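Local coordinates for SusD superfamily protein (Parabacteroides distasonis, PDB 3OTN) that is a putative outer membrane lipoprotein of the SusD family that probably binds carbohydrate nutrients at the cell surface, at residues G39-M51 against N59-V72. Sequence-based numbering, arbitrary orientation.
With EDO (1,2-ethanediol), chain L.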
ATOM      1  N   GLY A  39     -15.847  -7.624  11.885  1.00 36.93           N
ATOM      2  CA  GLY A  39     -15.587  -8.987  11.472  1.00 40.08           C
ATOM      3  C   GLY A  39     -14.419  -9.502  12.287  1.00 46.08           C
ATOM      4  O   GLY A  39     -13.862  -8.755  13.080  1.00 50.11           O
ATOM      5  N   TRP A  40     -14.014 -10.745  12.061  1.00 47.42           N
ATOM      6  CA  TRP A  40     -12.902 -11.304  12.799  1.00 49.08           C
ATOM      7  C   TRP A  40     -11.716 -11.311  11.901  1.00 41.70           C
ATOM      8  O   TRP A  40     -11.747 -11.903  10.816  1.00 41.97           O
ATOM      9  CB  TRP A  40     -13.173 -12.737  13.249  1.00 53.87           C
ATOM     10  CG  TRP A  40     -12.204 -13.265  14.296  1.00 59.55           C
ATOM     11  CD1 TRP A  40     -11.891 -12.726  15.542  1.00 63.44           C
ATOM     12  CD2 TRP A  40     -11.430 -14.447  14.171  1.00 60.96           C
ATOM     13  NE1 TRP A  40     -10.962 -13.524  16.178  1.00 66.46           N
ATOM     14  CE2 TRP A  40     -10.663 -14.587  15.359  1.00 66.75           C
ATOM     15  CE3 TRP A  40     -11.301 -15.405  13.167  1.00 56.22           C
ATOM     16  CZ2 TRP A  40      -9.785 -15.656  15.553  1.00 66.47           C
ATOM     17  CZ3 TRP A  40     -10.439 -16.448  13.346  1.00 61.37           C
ATOM     18  CH2 TRP A  40      -9.691 -16.579  14.534  1.00 65.78           C
ATOM     19  N   GLY A  41     -10.656 -10.658  12.354  1.00 35.62           N
ATOM     20  CA  GLY A  41      -9.463 -10.567  11.542  1.00 29.48           C
ATOM     21  C   GLY A  41      -9.697  -9.829  10.241  1.00 22.36           C
ATOM     22  O   GLY A  41      -9.071 -10.135   9.271  1.00 23.77           O
ATOM     23  N   CYS A  42     -10.593  -8.843  10.233  1.00 21.99           N
ATOM     24  CA  CYS A  42     -10.864  -8.022   9.028  1.00 20.33           C
ATOM     25  C   CYS A  42     -10.096  -6.703   9.155  1.00 17.35           C
ATOM     26  O   CYS A  42     -10.077  -6.071  10.204  1.00 17.09           O
ATOM     27  CB  CYS A  42     -12.370  -7.733   8.890  1.00 23.21           C
ATOM     28  SG  CYS A  42     -13.332  -9.230   8.526  1.00 26.69           S
ATOM     29  N   ASN A  43      -9.483  -6.287   8.073  1.00 15.96           N
ATOM     30  CA  ASN A  43      -8.624  -5.099   8.060  1.00 16.32           C
ATOM     31  C   ASN A  43      -8.660  -4.582   6.663  1.00 16.46           C
ATOM     32  O   ASN A  43      -8.736  -5.386   5.730  1.00 16.21           O
ATOM     33  CB  ASN A  43      -7.206  -5.495   8.486  1.00 14.27           C
ATOM     34  CG  ASN A  43      -6.233  -4.292   8.576  1.00 20.10           C
ATOM     35  OD1 ASN A  43      -5.949  -3.638   7.586  1.00 17.26           O
ATOM     36  ND2 ASN A  43      -5.728  -4.009   9.790  1.00 16.60           N
ATOM     37  N   THR A  44      -8.563  -3.252   6.523  1.00 18.57           N
ATOM     38  CA  THR A  44      -8.592  -2.579   5.236  1.00 16.93           C
ATOM     39  C   THR A  44      -7.535  -3.106   4.250  1.00 19.21           C
ATOM     40  O   THR A  44      -7.772  -3.097   3.020  1.00 18.16           O
ATOM     41  CB  THR A  44      -8.454  -1.044   5.374  1.00 17.04           C
ATOM     42  OG1 THR A  44      -7.350  -0.757   6.255  1.00 16.41           O
ATOM     43  CG2 THR A  44      -9.744  -0.417   5.893  1.00 14.77           C
ATOM     44  N   ILE A  45      -6.390  -3.564   4.762  1.00 17.29           N
ATOM     45  CA  ILE A  45      -5.334  -4.089   3.886  1.00 16.69           C
ATOM     46  C   ILE A  45      -5.743  -5.303   3.076  1.00 18.22           C
ATOM     47  O   ILE A  45      -5.160  -5.564   2.017  1.00 19.85           O
ATOM     48  CB  ILE A  45      -4.003  -4.426   4.608  1.00 17.00           C
ATOM     49  CG1 ILE A  45      -4.120  -5.651   5.535  1.00 18.01           C
ATOM     50  CG2 ILE A  45      -3.438  -3.182   5.322  1.00 16.35           C
ATOM     51  CD1 ILE A  45      -2.752  -6.037   6.163  1.00 17.65           C
ATOM     52  N   LEU A  46      -6.757  -6.029   3.548  1.00 18.66           N
ATOM     53  CA  LEU A  46      -7.190  -7.233   2.867  1.00 18.27           C
ATOM     54  C   LEU A  46      -7.822  -6.970   1.514  1.00 15.43           C
ATOM     55  O   LEU A  46      -7.717  -7.844   0.640  1.00 18.03           O
ATOM     56  CB  LEU A  46      -8.139  -8.070   3.739  1.00 17.90           C
ATOM     57  CG  LEU A  46      -7.651  -8.591   5.078  1.00 17.83           C
ATOM     58  CD1 LEU A  46      -8.782  -9.224   5.843  1.00 19.50           C
ATOM     59  CD2 LEU A  46      -6.455  -9.579   4.952  1.00 19.83           C
ATOM     60  N   LEU A  47      -8.464  -5.808   1.333  1.00 18.87           N
ATOM     61  CA  LEU A  47      -9.120  -5.463   0.059  1.00 19.25           C
ATOM     62  C   LEU A  47      -8.150  -5.543  -1.104  1.00 19.14           C
ATOM     63  O   LEU A  47      -8.509  -6.008  -2.196  1.00 16.96           O
ATOM     64  CB  LEU A  47      -9.729  -4.039   0.085  1.00 19.80           C
ATOM     65  CG  LEU A  47     -10.538  -3.603  -1.169  1.00 19.83           C
ATOM     66  CD1 LEU A  47     -11.779  -4.488  -1.402  1.00 23.36           C
ATOM     67  CD2 LEU A  47     -10.971  -2.123  -1.097  1.00 15.61           C
ATOM     68  N   LEU A  48      -6.929  -5.072  -0.856  1.00 16.47           N
ATOM     69  CA  LEU A  48      -5.888  -4.987  -1.874  1.00 18.06           C
ATOM     70  C   LEU A  48      -5.055  -6.253  -2.011  1.00 20.17           C
ATOM     71  O   LEU A  48      -4.200  -6.314  -2.875  1.00 22.51           O
ATOM     72  CB  LEU A  48      -4.991  -3.784  -1.604  1.00 17.34           C
ATOM     73  CG  LEU A  48      -5.675  -2.414  -1.433  1.00 21.32           C
ATOM     74  CD1 LEU A  48      -4.633  -1.358  -1.109  1.00 15.18           C
ATOM     75  CD2 LEU A  48      -6.480  -2.014  -2.652  1.00 19.07           C
ATOM     76  N   GLU A  49      -5.298  -7.251  -1.168  1.00 17.31           N
ATOM     77  CA  GLU A  49      -4.642  -8.555  -1.293  1.00 19.46           C
ATOM     78  C   GLU A  49      -5.545  -9.668  -1.748  1.00 19.33           C
ATOM     79  O   GLU A  49      -5.065 -10.681  -2.286  1.00 20.36           O
ATOM     80  CB  GLU A  49      -3.991  -8.945   0.036  1.00 17.97           C
ATOM     81  CG  GLU A  49      -2.917  -7.912   0.523  1.00 21.13           C
ATOM     82  CD  GLU A  49      -1.758  -7.741  -0.450  1.00 20.56           C
ATOM     83  OE1 GLU A  49      -1.365  -8.714  -1.146  1.00 18.75           O
ATOM     84  OE2 GLU A  49      -1.214  -6.625  -0.523  1.00 19.95           O
ATOM     85  N   TYR A  50      -6.839  -9.523  -1.523  1.00 20.57           N
ATOM     86  CA  TYR A  50      -7.756 -10.648  -1.815  1.00 19.48           C
ATOM     87  C   TYR A  50      -8.044 -10.915  -3.267  1.00 21.03           C
ATOM     88  O   TYR A  50      -8.507 -12.025  -3.579  1.00 21.40           O
ATOM     89  CB  TYR A  50      -9.040 -10.531  -1.012  1.00 22.30           C
ATOM     90  CG  TYR A  50      -8.983 -10.981   0.439  1.00 21.73           C
ATOM     91  CD1 TYR A  50      -7.911 -11.707   0.971  1.00 20.05           C
ATOM     92  CD2 TYR A  50     -10.083 -10.762   1.265  1.00 22.69           C
ATOM     93  CE1 TYR A  50      -7.956 -12.177   2.279  1.00 21.16           C
ATOM     94  CE2 TYR A  50     -10.111 -11.204   2.570  1.00 20.60           C
ATOM     95  CZ  TYR A  50      -9.041 -11.899   3.075  1.00 16.49           C
ATOM     96  OH  TYR A  50      -9.132 -12.349   4.380  1.00 20.91           O
HETATM   97  N   MSE A  51      -7.726  -9.996  -4.182  1.00 20.16           N
HETATM   98  CA  MSE A  51      -7.982 -10.256  -5.586  1.00 19.84           C
HETATM   99  C   MSE A  51      -6.746 -10.605  -6.397  1.00 22.56           C
HETATM  100  O   MSE A  51      -6.889 -10.946  -7.561  1.00 24.86           O
HETATM  101  CB  MSE A  51      -8.718  -9.108  -6.266  1.00 21.17           C
HETATM  102  CG  MSE A  51     -10.131  -8.882  -5.741  1.00 27.47           C
HETATM  103 SE   MSE A  51     -11.322 -10.379  -6.095  0.75 28.37          SE
HETATM  104  CE  MSE A  51     -10.873 -10.993  -7.799  1.00 13.81           C
ATOM    105  N   ASN A  59      -9.809 -17.820   7.797  1.00 46.60           N
ATOM    106  CA  ASN A  59     -10.770 -17.112   8.645  1.00 46.32           C
ATOM    107  C   ASN A  59     -12.044 -16.834   7.815  1.00 49.46           C
ATOM    108  O   ASN A  59     -12.054 -15.988   6.919  1.00 52.39           O
ATOM    109  CB  ASN A  59     -10.107 -15.816   9.118  1.00 43.62           C
ATOM    110  CG  ASN A  59     -11.072 -14.818   9.841  1.00 50.15           C
ATOM    111  OD1 ASN A  59     -12.133 -15.174  10.397  1.00 50.08           O
ATOM    112  ND2 ASN A  59     -10.666 -13.542   9.841  1.00 50.53           N
ATOM    113  N   SER A  60     -13.106 -17.547   8.158  1.00 49.80           N
ATOM    114  CA  SER A  60     -14.427 -17.489   7.490  1.00 48.18           C
ATOM    115  C   SER A  60     -15.153 -16.121   7.523  1.00 46.06           C
ATOM    116  O   SER A  60     -15.995 -15.820   6.659  1.00 40.88           O
ATOM    117  CB  SER A  60     -15.336 -18.539   8.166  1.00 47.73           C
ATOM    118  OG  SER A  60     -15.556 -18.207   9.546  1.00 46.80           O
ATOM    119  N   GLN A  61     -14.847 -15.337   8.554  1.00 43.83           N
ATOM    120  CA  GLN A  61     -15.458 -14.027   8.770  1.00 47.53           C
ATOM    121  C   GLN A  61     -14.830 -12.896   7.949  1.00 44.40           C
ATOM    122  O   GLN A  61     -15.358 -11.790   7.952  1.00 44.89           O
ATOM    123  CB  GLN A  61     -15.359 -13.651  10.254  1.00 48.51           C
ATOM    124  CG  GLN A  61     -15.997 -14.680  11.169  1.00 51.41           C
ATOM    125  CD  GLN A  61     -17.500 -14.731  10.983  1.00 55.03           C
ATOM    126  OE1 GLN A  61     -18.210 -13.804  11.375  1.00 50.11           O
ATOM    127  NE2 GLN A  61     -17.988 -15.804  10.356  1.00 49.04           N
ATOM    128  N   SER A  62     -13.697 -13.170   7.297  1.00 44.17           N
ATOM    129  CA  SER A  62     -12.951 -12.163   6.508  1.00 42.18           C
ATOM    130  C   SER A  62     -13.573 -11.871   5.152  1.00 44.09           C
ATOM    131  O   SER A  62     -13.103 -10.965   4.448  1.00 48.03           O
ATOM    132  CB  SER A  62     -11.502 -12.585   6.300  1.00 37.50           C
ATOM    133  OG  SER A  62     -11.403 -13.873   5.712  1.00 36.23           O
ATOM    134  N   ASN A  63     -14.604 -12.639   4.784  1.00 42.69           N
ATOM    135  CA  ASN A  63     -15.287 -12.494   3.496  1.00 44.07           C
ATOM    136  C   ASN A  63     -14.333 -12.784   2.338  1.00 40.01           C
ATOM    137  O   ASN A  63     -14.635 -12.382   1.212  1.00 42.98           O
ATOM    138  CB  ASN A  63     -15.957 -11.095   3.357  1.00 44.40           C
ATOM    139  CG  ASN A  63     -16.923 -10.987   2.152  1.00 52.18           C
ATOM    140  OD1 ASN A  63     -17.524 -11.987   1.751  1.00 53.36           O
ATOM    141  ND2 ASN A  63     -17.076  -9.758   1.593  1.00 30.08           N
ATOM    142  N   TYR A  64     -13.232 -13.523   2.576  1.00 34.90           N
ATOM    143  CA  TYR A  64     -12.386 -13.934   1.446  1.00 29.63           C
ATOM    144  C   TYR A  64     -13.239 -14.626   0.400  1.00 27.12           C
ATOM    145  O   TYR A  64     -12.998 -14.415  -0.786  1.00 25.99           O
ATOM    146  CB  TYR A  64     -11.197 -14.843   1.817  1.00 27.02           C
ATOM    147  CG  TYR A  64     -10.422 -15.310   0.585  1.00 27.48           C
ATOM    148  CD1 TYR A  64      -9.934 -14.392  -0.347  1.00 22.42           C
ATOM    149  CD2 TYR A  64     -10.237 -16.661   0.314  1.00 25.68           C
ATOM    150  CE1 TYR A  64      -9.255 -14.806  -1.494  1.00 28.07           C
ATOM    151  CE2 TYR A  64      -9.538 -17.080  -0.810  1.00 31.22           C
ATOM    152  CZ  TYR A  64      -9.067 -16.152  -1.717  1.00 26.51           C
ATOM    153  OH  TYR A  64      -8.417 -16.576  -2.849  1.00 32.52           O
ATOM    154  N   LYS A  65     -14.249 -15.407   0.831  1.00 27.29           N
ATOM    155  CA  LYS A  65     -15.120 -16.154  -0.092  1.00 29.07           C
ATOM    156  C   LYS A  65     -15.671 -15.356  -1.274  1.00 26.81           C
ATOM    157  O   LYS A  65     -15.619 -15.847  -2.392  1.00 27.52           O
ATOM    158  CB  LYS A  65     -16.305 -16.830   0.637  1.00 31.17           C
ATOM    159  N   ASP A  66     -16.234 -14.166  -1.025  1.00 28.08           N
ATOM    160  CA  ASP A  66     -16.744 -13.294  -2.122  1.00 26.48           C
ATOM    161  C   ASP A  66     -15.649 -13.073  -3.212  1.00 26.99           C
ATOM    162  O   ASP A  66     -15.918 -13.120  -4.412  1.00 25.74           O
ATOM    163  CB  ASP A  66     -17.133 -11.901  -1.611  1.00 29.73           C
ATOM    164  CG  ASP A  66     -18.538 -11.806  -1.049  1.00 31.79           C
ATOM    165  OD1 ASP A  66     -19.187 -12.831  -0.776  1.00 30.95           O
ATOM    166  OD2 ASP A  66     -18.958 -10.645  -0.835  1.00 35.82           O
ATOM    167  N   PHE A  67     -14.436 -12.811  -2.753  1.00 23.93           N
ATOM    168  CA  PHE A  67     -13.295 -12.497  -3.611  1.00 26.70           C
ATOM    169  C   PHE A  67     -12.842 -13.766  -4.345  1.00 29.63           C
ATOM    170  O   PHE A  67     -12.671 -13.736  -5.557  1.00 26.61           O
ATOM    171  CB  PHE A  67     -12.154 -11.862  -2.807  1.00 26.29           C
ATOM    172  CG  PHE A  67     -12.565 -10.599  -2.076  1.00 24.78           C
ATOM    173  CD1 PHE A  67     -13.153 -10.679  -0.838  1.00 23.89           C
ATOM    174  CD2 PHE A  67     -12.426  -9.353  -2.658  1.00 31.63           C
ATOM    175  CE1 PHE A  67     -13.578  -9.556  -0.152  1.00 27.63           C
ATOM    176  CE2 PHE A  67     -12.864  -8.200  -1.983  1.00 25.97           C
ATOM    177  CZ  PHE A  67     -13.424  -8.317  -0.711  1.00 24.79           C
ATOM    178  N   GLN A  68     -12.689 -14.875  -3.621  1.00 32.36           N
ATOM    179  CA  GLN A  68     -12.382 -16.179  -4.276  1.00 34.42           C
ATOM    180  C   GLN A  68     -13.396 -16.623  -5.325  1.00 33.42           C
ATOM    181  O   GLN A  68     -13.034 -17.213  -6.346  1.00 33.29           O
ATOM    182  CB  GLN A  68     -12.243 -17.305  -3.242  1.00 34.82           C
ATOM    183  CG  GLN A  68     -11.577 -18.553  -3.795  1.00 42.71           C
ATOM    184  CD  GLN A  68     -11.247 -19.558  -2.706  1.00 46.87           C
ATOM    185  OE1 GLN A  68     -12.095 -19.879  -1.887  1.00 42.21           O
ATOM    186  NE2 GLN A  68     -10.007 -20.054  -2.697  1.00 46.16           N
ATOM    187  N   ASP A  69     -14.670 -16.364  -5.054  1.00 31.98           N
ATOM    188  CA  ASP A  69     -15.740 -16.825  -5.923  1.00 33.87           C
ATOM    189  C   ASP A  69     -16.056 -15.878  -7.073  1.00 34.17           C
ATOM    190  O   ASP A  69     -16.929 -16.182  -7.897  1.00 34.13           O
ATOM    191  CB  ASP A  69     -17.009 -17.075  -5.101  1.00 35.27           C
ATOM    192  CG  ASP A  69     -16.876 -18.270  -4.163  1.00 40.18           C
ATOM    193  OD1 ASP A  69     -15.946 -19.082  -4.343  1.00 43.80           O
ATOM    194  OD2 ASP A  69     -17.713 -18.385  -3.254  1.00 41.36           O
ATOM    195  N   LEU A  70     -15.363 -14.741  -7.134  1.00 30.15           N
ATOM    196  CA  LEU A  70     -15.724 -13.680  -8.071  1.00 30.75           C
ATOM    197  C   LEU A  70     -17.206 -13.297  -7.913  1.00 31.21           C
ATOM    198  O   LEU A  70     -17.958 -13.231  -8.892  1.00 34.92           O
ATOM    199  CB  LEU A  70     -15.352 -14.071  -9.503  1.00 30.78           C
ATOM    200  CG  LEU A  70     -14.094 -13.411 -10.074  1.00 37.50           C
ATOM    201  CD1 LEU A  70     -12.876 -13.595  -9.221  1.00 37.37           C
ATOM    202  CD2 LEU A  70     -13.869 -13.957 -11.486  1.00 36.89           C
ATOM    203  N   LEU A  71     -17.616 -13.097  -6.661  1.00 27.87           N
ATOM    204  CA  LEU A  71     -18.955 -12.638  -6.304  1.00 28.95           C
ATOM    205  C   LEU A  71     -18.926 -11.380  -5.434  1.00 25.38           C
ATOM    206  O   LEU A  71     -19.872 -11.104  -4.724  1.00 26.93           O
ATOM    207  CB  LEU A  71     -19.697 -13.729  -5.530  1.00 31.49           C
ATOM    208  CG  LEU A  71     -19.927 -15.045  -6.254  1.00 35.68           C
ATOM    209  CD1 LEU A  71     -20.745 -15.960  -5.335  1.00 38.47           C
ATOM    210  CD2 LEU A  71     -20.634 -14.784  -7.585  1.00 30.45           C
ATOM    211  N   VAL A  72     -17.841 -10.637  -5.495  1.00 21.16           N
ATOM    212  CA  VAL A  72     -17.747  -9.329  -4.884  1.00 20.00           C
ATOM    213  C   VAL A  72     -18.946  -8.469  -5.347  1.00 23.89           C
ATOM    214  O   VAL A  72     -19.351  -8.509  -6.536  1.00 23.19           O
ATOM    215  CB  VAL A  72     -16.378  -8.688  -5.202  1.00 22.11           C
ATOM    216  CG1 VAL A  72     -16.308  -7.212  -4.762  1.00 19.55           C
ATOM    217  CG2 VAL A  72     -15.265  -9.482  -4.489  1.00 24.28           C
TER
HETATM  218  C1  EDO L 613     -19.042  -9.344  -9.667  1.00 33.57           C
HETATM  219  O1  EDO L 613     -18.305  -9.849  -8.560  1.00 28.50           O
HETATM  220  C2  EDO L 613     -19.954 -10.436 -10.175  1.00 36.98           C
HETATM  221  O2  EDO L 613     -19.112 -11.406 -10.783  1.00 35.36           O
HETATM  222  O   HOH W   1      -8.358 -14.643  -4.865  1.00 26.64           O
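Tyr50 slots its ring between Leu46 of its own segment and Tyr64 of the 64-68 helix. CB of Leu46 rests on one face; on the opposite face the edge of Tyr64 arrives through CD1, an edge-to-face pair with centroids 4.9 Å apart and planes at 57°. Tyr64 CB adds a CH-pi contact over that face, 4.0 Å from the Tyr50 centroid. With CG anti to the backbone N (chi1 176°), the Tyr64 ring swings its CD1 edge onto the Tyr50 face, and one water joins its OH to the carbonyl O of Tyr50. Phe67, a turn further along the helix, offers a face to Tyr50 CB, 3.7 Å from Phe67 CG, while the two rings meet obliquely. A broad aromatic residue suits position 50, where both faces are packed and Ser62 O lies at the ring edge, near its plane; tyrosine adds a buried hydroxyl, 3.0 Å from Ser62 OG and hydrogen-bonded to the carbonyl of Ser284. Were Tyr50 an alanine, the Tyr64 edge would probably lose the face it packs on and the Ser284 carbonyl this bond.

Met51, present as selenomethionine, bends at chi2 and chi3, bringing SE to the edge of the Phe67 ring, 3.8 Å from Phe67 CD2, a Met-aromatic contact; its methyl CE continues to Leu70 CD1, at the Schellman motif ending the helix. A flexible, unbranched chain can follow this curved path. At the other end, Cys42 SG sits 3.3 Å from the carbonyl O of Gln61, and the carbonyl O of Asn59 accepts from both Ser62 OG and Ser62 N; Ser57 OG also bonds Ser62 OG.

The contact thus joins strand 42-43, which pairs antiparallel with 36-37, and the turns after it to helix 64-68 and its flanking turns. Helix 79-100 touches Leu47, Trp425 of helix 424-431 meets Met51, and Trp452 packs on Tyr64.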